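Local coordinates for protein N-acetylglucosamine-6-phosphate deacetylase (Thermotoga maritima, PDB 1O12) that probably removes the acetyl group from N-acetylglucosamine 6-phosphate as a metal-dependent hydrolase of the NagA family, at residues I144-E149 and E167-E172; L238-V243 and K312-F317; K257-I262 and I322-K327. All blocks are in the same frame, centred on the assembly; numbering follows the deposited sequence.

Contact 1: residues I144-E149 and E167-E172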
loop_
_atom_site.group_PDB
_atom_site.type_symbol
_atom_site.label_atom_id
_atom_site.label_comp_id
_atom_site.label_asym_id
_atom_site.label_seq_id
_atom_site.Cartn_x
_atom_site.Cartn_y
_atom_site.Cartn_z
ATOM N N ILE A 144 19.583 22.197 -10.919
ATOM C CA ILE A 144 18.783 22.005 -9.716
ATOM C C ILE A 144 19.177 23.045 -8.666
ATOM O O ILE A 144 20.347 23.194 -8.345
ATOM C CB ILE A 144 18.980 20.577 -9.113
ATOM C CG1 ILE A 144 18.692 19.509 -10.179
ATOM C CG2 ILE A 144 18.046 20.390 -7.898
ATOM C CD1 ILE A 144 18.601 18.093 -9.634
ATOM N N ARG A 145 18.197 23.743 -8.111
ATOM C CA ARG A 145 18.493 24.769 -7.131
ATOM C C ARG A 145 17.206 25.066 -6.385
ATOM O O ARG A 145 16.119 24.649 -6.812
ATOM C CB ARG A 145 18.944 26.030 -7.863
ATOM C CG ARG A 145 17.889 26.484 -8.876
ATOM C CD ARG A 145 18.349 27.649 -9.717
ATOM N NE ARG A 145 17.339 28.103 -10.682
ATOM C CZ ARG A 145 17.101 27.541 -11.867
ATOM N NH1 ARG A 145 17.800 26.480 -12.264
ATOM N NH2 ARG A 145 16.169 28.051 -12.666
ATOM N N PRO A 146 17.305 25.791 -5.259
ATOM C CA PRO A 146 16.115 26.134 -4.480
ATOM C C PRO A 146 15.395 27.294 -5.130
ATOM O O PRO A 146 15.981 28.078 -5.872
ATOM C CB PRO A 146 16.685 26.519 -3.122
ATOM C CG PRO A 146 17.979 27.154 -3.498
ATOM C CD PRO A 146 18.529 26.212 -4.551
ATOM N N PRO A 147 14.100 27.399 -4.885
ATOM C CA PRO A 147 13.300 28.485 -5.448
ATOM C C PRO A 147 13.698 29.795 -4.782
ATOM O O PRO A 147 14.037 29.826 -3.595
ATOM C CB PRO A 147 11.877 28.071 -5.110
ATOM C CG PRO A 147 12.051 27.226 -3.865
ATOM C CD PRO A 147 13.255 26.412 -4.199
ATOM N N SER A 148 13.637 30.879 -5.549
ATOM C CA SER A 148 14.014 32.197 -5.051
ATOM C C SER A 148 12.920 33.175 -5.405
ATOM O O SER A 148 12.190 32.956 -6.363
ATOM C CB SER A 148 15.304 32.645 -5.731
ATOM O OG SER A 148 15.030 33.022 -7.070
ATOM N N GLU A 149 12.829 34.270 -4.650
ATOM C CA GLU A 149 11.816 35.305 -4.889
ATOM C C GLU A 149 11.988 35.881 -6.296
ATOM O O GLU A 149 11.006 36.275 -6.942
ATOM C CB GLU A 149 11.962 36.423 -3.855
ATOM C CG GLU A 149 10.756 37.314 -3.689
ATOM C CD GLU A 149 9.681 36.661 -2.851
ATOM O OE1 GLU A 149 10.051 35.985 -1.861
ATOM O OE2 GLU A 149 8.481 36.830 -3.170
ATOM N N GLU A 167 10.997 19.167 0.685
ATOM C CA GLU A 167 12.047 19.384 1.676
ATOM C C GLU A 167 13.104 20.403 1.230
ATOM O O GLU A 167 13.925 20.863 2.036
ATOM C CB GLU A 167 12.724 18.048 2.035
ATOM C CG GLU A 167 13.720 17.556 1.006
ATOM C CD GLU A 167 13.096 16.822 -0.174
ATOM O OE1 GLU A 167 11.864 16.956 -0.410
ATOM O OE2 GLU A 167 13.859 16.117 -0.877
ATOM N N ILE A 168 13.079 20.764 -0.047
ATOM C CA ILE A 168 14.058 21.697 -0.569
ATOM C C ILE A 168 13.918 23.057 0.109
ATOM O O ILE A 168 12.865 23.410 0.644
ATOM C CB ILE A 168 13.938 21.811 -2.128
ATOM C CG1 ILE A 168 15.272 22.244 -2.722
ATOM C CG2 ILE A 168 12.862 22.815 -2.519
ATOM C CD1 ILE A 168 15.310 22.262 -4.278
ATOM N N GLU A 169 15.000 23.817 0.110
ATOM C CA GLU A 169 15.007 25.140 0.725
ATOM C C GLU A 169 14.034 26.074 0.019
ATOM O O GLU A 169 14.007 26.131 -1.213
ATOM C CB GLU A 169 16.418 25.729 0.644
ATOM C CG GLU A 169 16.599 27.063 1.360
ATOM C CD GLU A 169 17.786 27.843 0.821
ATOM O OE1 GLU A 169 18.837 27.207 0.540
ATOM O OE2 GLU A 169 17.662 29.086 0.683
ATOM N N SER A 170 13.249 26.802 0.807
ATOM C CA SER A 170 12.273 27.770 0.293
ATOM C C SER A 170 11.151 27.152 -0.524
ATOM O O SER A 170 10.482 27.831 -1.306
ATOM C CB SER A 170 12.975 28.849 -0.543
ATOM O OG SER A 170 13.762 29.686 0.281
ATOM N N SER A 171 10.933 25.864 -0.331
ATOM C CA SER A 171 9.888 25.186 -1.063
ATOM C C SER A 171 8.538 25.869 -0.820
ATOM O O SER A 171 7.659 25.828 -1.675
ATOM C CB SER A 171 9.825 23.727 -0.625
ATOM O OG SER A 171 9.421 23.630 0.724
ATOM N N GLU A 172 8.388 26.506 0.341
ATOM C CA GLU A 172 7.139 27.190 0.715
ATOM C C GLU A 172 6.701 28.315 -0.232
ATOM O O GLU A 172 5.509 28.523 -0.423
ATOM C CB GLU A 172 7.233 27.748 2.147
ATOM C CG GLU A 172 8.360 27.147 2.988
ATOM C CD GLU A 172 9.695 27.883 2.803
ATOM O OE1 GLU A 172 10.756 27.208 2.765
ATOM O OE2 GLU A 172 9.679 29.136 2.704
#
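The backbone oxygen of Glu169 packs against carbons of two consecutive prolines, with Pro147 CD 3.1 Å from Glu169 O and Pro146 CB 3.3 Å from the same atom. This oxygen belongs to the central peptide of a type II beta turn that runs from Ile168 to Ser171 and is closed by a hydrogen bond from Ser171 N to Ile168 O (3.3 Å). Ser170 takes the left-handed position of the turn (phi 64°), and its carbonyl oxygen meets Pro147, whose CG lies 3.1 Å from Ser170 O. No hydrogen bond joins the two segments. Carbon rims against carbonyl oxygens and apolar carbons make the contact, which joins the loops that follow the adjacent parallel strands 121-127 and 159-164 of the TIM-barrel amidohydrolase fold.

Ile168 supplies the apolar flank. Its CG1 is anti to the backbone N (chi1 -155°), and the extended branch brings CD1 to 3.6 Å from Arg145 O. The other branch, CG2, lies 4.0 Å from Pro147 CD, the two side chains sliding past each other in opposite directions. Glu169 crosses Pro146 obliquely, CB to CB, and its extended chain keeps OE1 near Pro146 CG (4.1 Å).

The polar ends nearby have partners outside the contact: Arg145 forms a salt bridge with Glu151, and Ser171 OG bonds to Pro166 O. Ser148, just after the proline pair, caps the following helix through Glu151 N. At the third position of the turn, Ser170 CB sits 3.4 Å from Pro147 O.

Contact 2: residues L238-V243 and K312-F317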
loop_
_atom_site.group_PDB
_atom_site.type_symbol
_atom_site.label_atom_id
_atom_site.label_comp_id
_atom_site.label_asym_id
_atom_site.label_seq_id
_atom_site.Cartn_x
_atom_site.Cartn_y
_atom_site.Cartn_z
ATOM N N LEU A 238 1.094 7.680 -12.921
ATOM C CA LEU A 238 1.778 6.421 -13.155
ATOM C C LEU A 238 2.221 6.234 -14.617
ATOM O O LEU A 238 1.449 6.471 -15.536
ATOM C CB LEU A 238 0.855 5.257 -12.810
ATOM C CG LEU A 238 0.060 5.087 -11.524
ATOM C CD1 LEU A 238 -0.610 3.697 -11.603
ATOM C CD2 LEU A 238 0.950 5.196 -10.269
ATOM N N ILE A 239 3.454 5.799 -14.831
ATOM C CA ILE A 239 3.922 5.543 -16.192
ATOM C C ILE A 239 3.703 4.052 -16.463
ATOM O O ILE A 239 4.466 3.234 -15.963
ATOM C CB ILE A 239 5.419 5.875 -16.340
ATOM C CG1 ILE A 239 5.651 7.365 -16.083
ATOM C CG2 ILE A 239 5.918 5.466 -17.739
ATOM C CD1 ILE A 239 7.100 7.706 -15.775
ATOM N N CYS A 240 2.681 3.689 -17.242
ATOM C CA CYS A 240 2.404 2.280 -17.491
ATOM C C CYS A 240 3.095 1.598 -18.639
ATOM O O CYS A 240 2.442 1.059 -19.524
ATOM C CB CYS A 240 0.922 2.056 -17.638
ATOM S SG CYS A 240 0.128 2.371 -16.121
ATOM N N ASP A 241 4.415 1.580 -18.583
ATOM C CA ASP A 241 5.219 0.988 -19.623
ATOM C C ASP A 241 5.797 -0.357 -19.231
ATOM O O ASP A 241 6.539 -0.958 -20.002
ATOM C CB ASP A 241 6.355 1.933 -20.014
ATOM C CG ASP A 241 7.238 2.301 -18.846
ATOM O OD1 ASP A 241 8.155 3.120 -19.066
ATOM O OD2 ASP A 241 7.034 1.789 -17.720
ATOM N N GLY A 242 5.461 -0.819 -18.036
ATOM C CA GLY A 242 5.959 -2.106 -17.573
ATOM C C GLY A 242 7.372 -2.056 -17.030
ATOM O O GLY A 242 7.853 -3.043 -16.471
ATOM N N VAL A 243 8.029 -0.910 -17.196
ATOM C CA VAL A 243 9.387 -0.719 -16.714
ATOM C C VAL A 243 9.456 0.224 -15.496
ATOM O O VAL A 243 10.067 -0.129 -14.484
ATOM C CB VAL A 243 10.269 -0.186 -17.854
ATOM C CG1 VAL A 243 11.726 -0.115 -17.415
ATOM C CG2 VAL A 243 10.097 -1.096 -19.074
ATOM N N LYS A 312 -3.915 0.953 -22.958
ATOM C CA LYS A 312 -4.066 -0.474 -23.154
ATOM C C LYS A 312 -3.369 -1.201 -22.017
ATOM O O LYS A 312 -3.933 -2.138 -21.432
ATOM C CB LYS A 312 -3.459 -0.918 -24.483
ATOM C CG LYS A 312 -4.190 -0.440 -25.733
ATOM C CD LYS A 312 -3.794 -1.284 -26.949
ATOM C CE LYS A 312 -4.025 -0.568 -28.276
ATOM N NZ LYS A 312 -3.011 0.528 -28.537
ATOM N N ASN A 313 -2.151 -0.757 -21.700
ATOM C CA ASN A 313 -1.366 -1.401 -20.665
ATOM C C ASN A 313 -2.102 -1.382 -19.359
ATOM O O ASN A 313 -2.312 -2.432 -18.744
ATOM C CB ASN A 313 0.018 -0.734 -20.474
ATOM C CG ASN A 313 1.019 -1.099 -21.570
ATOM O OD1 ASN A 313 0.847 -2.076 -22.298
ATOM N ND2 ASN A 313 2.078 -0.318 -21.678
ATOM N N PHE A 314 -2.508 -0.189 -18.937
ATOM C CA PHE A 314 -3.206 -0.034 -17.676
ATOM C C PHE A 314 -4.392 -0.944 -17.611
ATOM O O PHE A 314 -4.613 -1.618 -16.608
ATOM C CB PHE A 314 -3.684 1.394 -17.475
ATOM C CG PHE A 314 -4.236 1.630 -16.112
ATOM C CD1 PHE A 314 -5.594 1.438 -15.855
ATOM C CD2 PHE A 314 -3.383 1.990 -15.064
ATOM C CE1 PHE A 314 -6.109 1.608 -14.568
ATOM C CE2 PHE A 314 -3.867 2.165 -13.777
ATOM C CZ PHE A 314 -5.238 1.975 -13.525
ATOM N N ARG A 315 -5.163 -0.955 -18.692
ATOM C CA ARG A 315 -6.335 -1.794 -18.766
ATOM C C ARG A 315 -5.988 -3.272 -18.605
ATOM O O ARG A 315 -6.714 -4.016 -17.957
ATOM C CB ARG A 315 -7.042 -1.604 -20.097
ATOM C CG ARG A 315 -8.305 -2.435 -20.189
ATOM C CD ARG A 315 -8.684 -2.689 -21.615
ATOM N NE ARG A 315 -10.112 -2.923 -21.727
ATOM C CZ ARG A 315 -10.735 -3.288 -22.843
ATOM N NH1 ARG A 315 -10.042 -3.466 -23.959
ATOM N NH2 ARG A 315 -12.062 -3.464 -22.846
ATOM N N LYS A 316 -4.876 -3.700 -19.195
ATOM C CA LYS A 316 -4.490 -5.096 -19.113
ATOM C C LYS A 316 -3.925 -5.455 -17.745
ATOM O O LYS A 316 -4.210 -6.526 -17.212
ATOM C CB LYS A 316 -3.453 -5.407 -20.185
ATOM C CG LYS A 316 -2.948 -6.847 -20.188
ATOM C CD LYS A 316 -1.629 -6.921 -20.948
ATOM C CE LYS A 316 -1.674 -6.057 -22.238
ATOM N NZ LYS A 316 -0.564 -5.025 -22.343
ATOM N N PHE A 317 -3.114 -4.564 -17.186
ATOM C CA PHE A 317 -2.513 -4.820 -15.894
ATOM C C PHE A 317 -3.552 -4.965 -14.790
ATOM O O PHE A 317 -3.444 -5.854 -13.943
ATOM C CB PHE A 317 -1.541 -3.690 -15.526
ATOM C CG PHE A 317 -0.315 -3.618 -16.406
ATOM C CD1 PHE A 317 0.504 -2.502 -16.371
ATOM C CD2 PHE A 317 0.036 -4.684 -17.247
ATOM C CE1 PHE A 317 1.673 -2.435 -17.161
ATOM C CE2 PHE A 317 1.185 -4.639 -18.037
ATOM C CZ PHE A 317 2.014 -3.508 -17.995
#
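The Phe314 ring meets Cys240 at its edge: SG lies in the ring plane, 3.7 Å from Phe314 CD2, a sulfur-aromatic contact made at the rim. Leu238 CD1 also comes to the edge, 4.2 Å from Phe314 CE2. The Phe317 ring carries Asn313 O over one face, offset toward the rim, while Gly242 CA approaches it obliquely, 4.2 Å from Phe317 CZ.

Asn313 ND2 donates to Cys240 O at 2.6 Å. The donor lies in the carbonyl plane, with a C=O...N angle of 156°. With CG anti to its own carbonyl carbon (chi1 -76°), the amide branch of Asn313 is set beside Cys240 O, which lies 18° out of the amide plane. Cys240 centres an inverse gamma turn where the chain leaves strand 235-239 of the TIM-barrel fold, and helix 307-318 packs against this exit. Asn313 OD1 in turn accepts from Gln309 NE2, and an alanine at Asn313 would probably cost the Cys240 carbonyl and the Gln309 amide these bonds.

Further along the loop, Asp241 forms an Asx turn, its OD2 accepting from Val243 N (2.9 Å), the donor lying above the carboxylate plane. Asp241 OD1 bonds to ND1 of His244, a predicted substrate-binding residue.

Contact 3: residues K257-I262 and I322-K327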
loop_
_atom_site.group_PDB
_atom_site.type_symbol
_atom_site.label_atom_id
_atom_site.label_comp_id
_atom_site.label_asym_id
_atom_site.label_seq_id
_atom_site.Cartn_x
_atom_site.Cartn_y
_atom_site.Cartn_z
ATOM N N LYS A 257 -5.351 2.824 -4.490
ATOM C CA LYS A 257 -5.861 4.117 -4.926
ATOM C C LYS A 257 -7.169 4.131 -5.710
ATOM O O LYS A 257 -7.856 5.153 -5.729
ATOM C CB LYS A 257 -4.798 4.813 -5.769
ATOM C CG LYS A 257 -3.472 5.002 -5.069
ATOM C CD LYS A 257 -3.607 5.923 -3.887
ATOM C CE LYS A 257 -4.249 7.208 -4.283
ATOM N NZ LYS A 257 -4.237 8.160 -3.141
ATOM N N LYS A 258 -7.494 3.009 -6.366
ATOM C CA LYS A 258 -8.693 2.857 -7.214
ATOM C C LYS A 258 -8.522 3.798 -8.370
ATOM O O LYS A 258 -7.582 4.568 -8.376
ATOM C CB LYS A 258 -9.995 3.198 -6.468
ATOM C CG LYS A 258 -10.229 2.376 -5.219
ATOM C CD LYS A 258 -10.101 0.864 -5.452
ATOM C CE LYS A 258 -10.124 0.114 -4.079
ATOM N NZ LYS A 258 -9.727 -1.356 -4.098
ATOM N N ALA A 259 -9.429 3.741 -9.345
ATOM C CA ALA A 259 -9.366 4.604 -10.535
ATOM C C ALA A 259 -9.343 6.091 -10.197
ATOM O O ALA A 259 -8.641 6.867 -10.831
ATOM C CB ALA A 259 -10.531 4.306 -11.442
ATOM N N ASN A 260 -10.093 6.464 -9.173
ATOM C CA ASN A 260 -10.204 7.849 -8.710
ATOM C C ASN A 260 -8.890 8.510 -8.280
ATOM O O ASN A 260 -8.804 9.731 -8.261
ATOM C CB ASN A 260 -11.192 7.915 -7.530
ATOM C CG ASN A 260 -12.396 6.962 -7.705
ATOM O OD1 ASN A 260 -12.248 5.747 -8.040
ATOM N ND2 ASN A 260 -13.598 7.500 -7.473
ATOM N N GLY A 261 -7.869 7.727 -7.929
ATOM C CA GLY A 261 -6.628 8.323 -7.469
ATOM C C GLY A 261 -5.410 8.134 -8.348
ATOM O O GLY A 261 -4.290 8.277 -7.873
ATOM N N ILE A 262 -5.619 7.821 -9.627
ATOM C CA ILE A 262 -4.511 7.604 -10.562
ATOM C C ILE A 262 -4.603 8.463 -11.822
ATOM O O ILE A 262 -5.656 8.598 -12.437
ATOM C CB ILE A 262 -4.443 6.132 -10.957
ATOM C CG1 ILE A 262 -3.857 5.322 -9.809
ATOM C CG2 ILE A 262 -3.666 5.959 -12.233
ATOM C CD1 ILE A 262 -4.230 3.838 -9.894
ATOM N N ILE A 322 -13.799 0.205 -18.751
ATOM C CA ILE A 322 -13.528 1.333 -19.624
ATOM C C ILE A 322 -13.980 2.603 -18.941
ATOM O O ILE A 322 -13.482 3.658 -19.231
ATOM C CB ILE A 322 -14.212 1.204 -20.968
ATOM C CG1 ILE A 322 -13.805 -0.122 -21.611
ATOM C CG2 ILE A 322 -13.740 2.335 -21.888
ATOM C CD1 ILE A 322 -14.068 -0.196 -23.130
ATOM N N THR A 323 -14.922 2.496 -18.020
ATOM C CA THR A 323 -15.342 3.668 -17.260
ATOM C C THR A 323 -14.207 4.141 -16.335
ATOM O O THR A 323 -14.021 5.331 -16.138
ATOM C CB THR A 323 -16.552 3.379 -16.371
ATOM O OG1 THR A 323 -17.735 3.269 -17.176
ATOM C CG2 THR A 323 -16.714 4.476 -15.362
ATOM N N GLU A 324 -13.455 3.213 -15.760
ATOM C CA GLU A 324 -12.361 3.586 -14.883
ATOM C C GLU A 324 -11.165 4.127 -15.652
ATOM O O GLU A 324 -10.411 4.965 -15.127
ATOM C CB GLU A 324 -11.901 2.384 -14.062
ATOM C CG GLU A 324 -12.872 1.925 -12.990
ATOM C CD GLU A 324 -12.528 0.527 -12.549
ATOM O OE1 GLU A 324 -12.666 -0.374 -13.397
ATOM O OE2 GLU A 324 -12.100 0.323 -11.387
ATOM N N LEU A 325 -10.987 3.622 -16.875
ATOM C CA LEU A 325 -9.907 4.036 -17.749
ATOM C C LEU A 325 -10.127 5.474 -18.172
ATOM O O LEU A 325 -9.169 6.174 -18.478
ATOM C CB LEU A 325 -9.846 3.181 -19.001
ATOM C CG LEU A 325 -8.957 1.943 -19.018
ATOM C CD1 LEU A 325 -9.078 1.296 -20.413
ATOM C CD2 LEU A 325 -7.520 2.312 -18.700
ATOM N N ALA A 326 -11.381 5.908 -18.207
ATOM C CA ALA A 326 -11.669 7.285 -18.563
ATOM C C ALA A 326 -11.194 8.225 -17.450
ATOM O O ALA A 326 -10.784 9.370 -17.709
ATOM C CB ALA A 326 -13.159 7.477 -18.790
ATOM N N LYS A 327 -11.242 7.753 -16.209
ATOM C CA LYS A 327 -10.836 8.613 -15.111
ATOM C C LYS A 327 -9.335 8.785 -15.116
ATOM O O LYS A 327 -8.836 9.899 -15.005
ATOM C CB LYS A 327 -11.292 8.034 -13.791
ATOM C CG LYS A 327 -12.788 7.906 -13.678
ATOM C CD LYS A 327 -13.135 7.360 -12.302
ATOM C CE LYS A 327 -14.610 7.434 -12.026
ATOM N NZ LYS A 327 -14.845 7.149 -10.581
HETATM O O HOH W 1 -11.772 1.833 -9.271
#
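Ala259 presses its methyl group onto the stem of Glu324, with Ala259 CB 3.5 Å from Glu324 CB and 3.7 Å from Glu324 CG. The same methyl is met from the next helical turn by the aliphatic chain of Lys327, whose CD lies 4.1 Å from Ala259 CB, so that the alanine sits between two side chains three residues apart. Lys327 starts with CG anti to its carbonyl carbon (chi1 -62°) and is extended beyond, which takes its amine past the alanine to the neighbourhood of Asn260. These two side chains lie side by side and point the same way.

A water molecule spans the polar border of this apolar patch. It accepts from Ala259 N at 3.0 Å and donates to Glu324 OE2 at 2.6 Å. The carboxylate has further partners, OE2 bonding to Tyr254 OH and OE1 to the backbone N of Ser321, just before the helix. Bonds to both oxygens probably limit rotation of the carboxylate.

In the TIM-barrel fold this is a junction between the loop leading from helix 247-257 into strand 262-265 and the start of helix 322-336. The chain leaves helix 247-257 at Lys258, which has positive phi, and Ala259 and Asn260 form a short 3-10 segment from which the Ala259 CB points toward helix 322-336. Gly261 follows, where a beta carbon would clash with Lys257 CE. Further along helix 322-336, Asn332 ND2 reaches back to the loop and bonds to both Ala259 O and Ile262 O.

Contacts 2 and 3 adjoin, their centres about 13 Å apart, and alternate along the chain: helices 307-318 and 322-336 follow each other and pack on successive parts of the region from strand 235-239 to strand 262-265. Phe314 CD1 meets Leu325 CD2 at 3.5 Å, and Leu238 CD1 meets Ile262 CG2 at 3.9 Å. Contact 1 stands apart, its centre about 33 Å from each of the others. None of the contacts includes a ligand of the iron site of Glu127, His188 and His209: the side chain of Ile168 in contact 1 is about 14 Å from the iron, that of Asp241 in contact 2 about 12 Å, and in contact 3 the side chain of Ile262 is about 11 Å from that of His209.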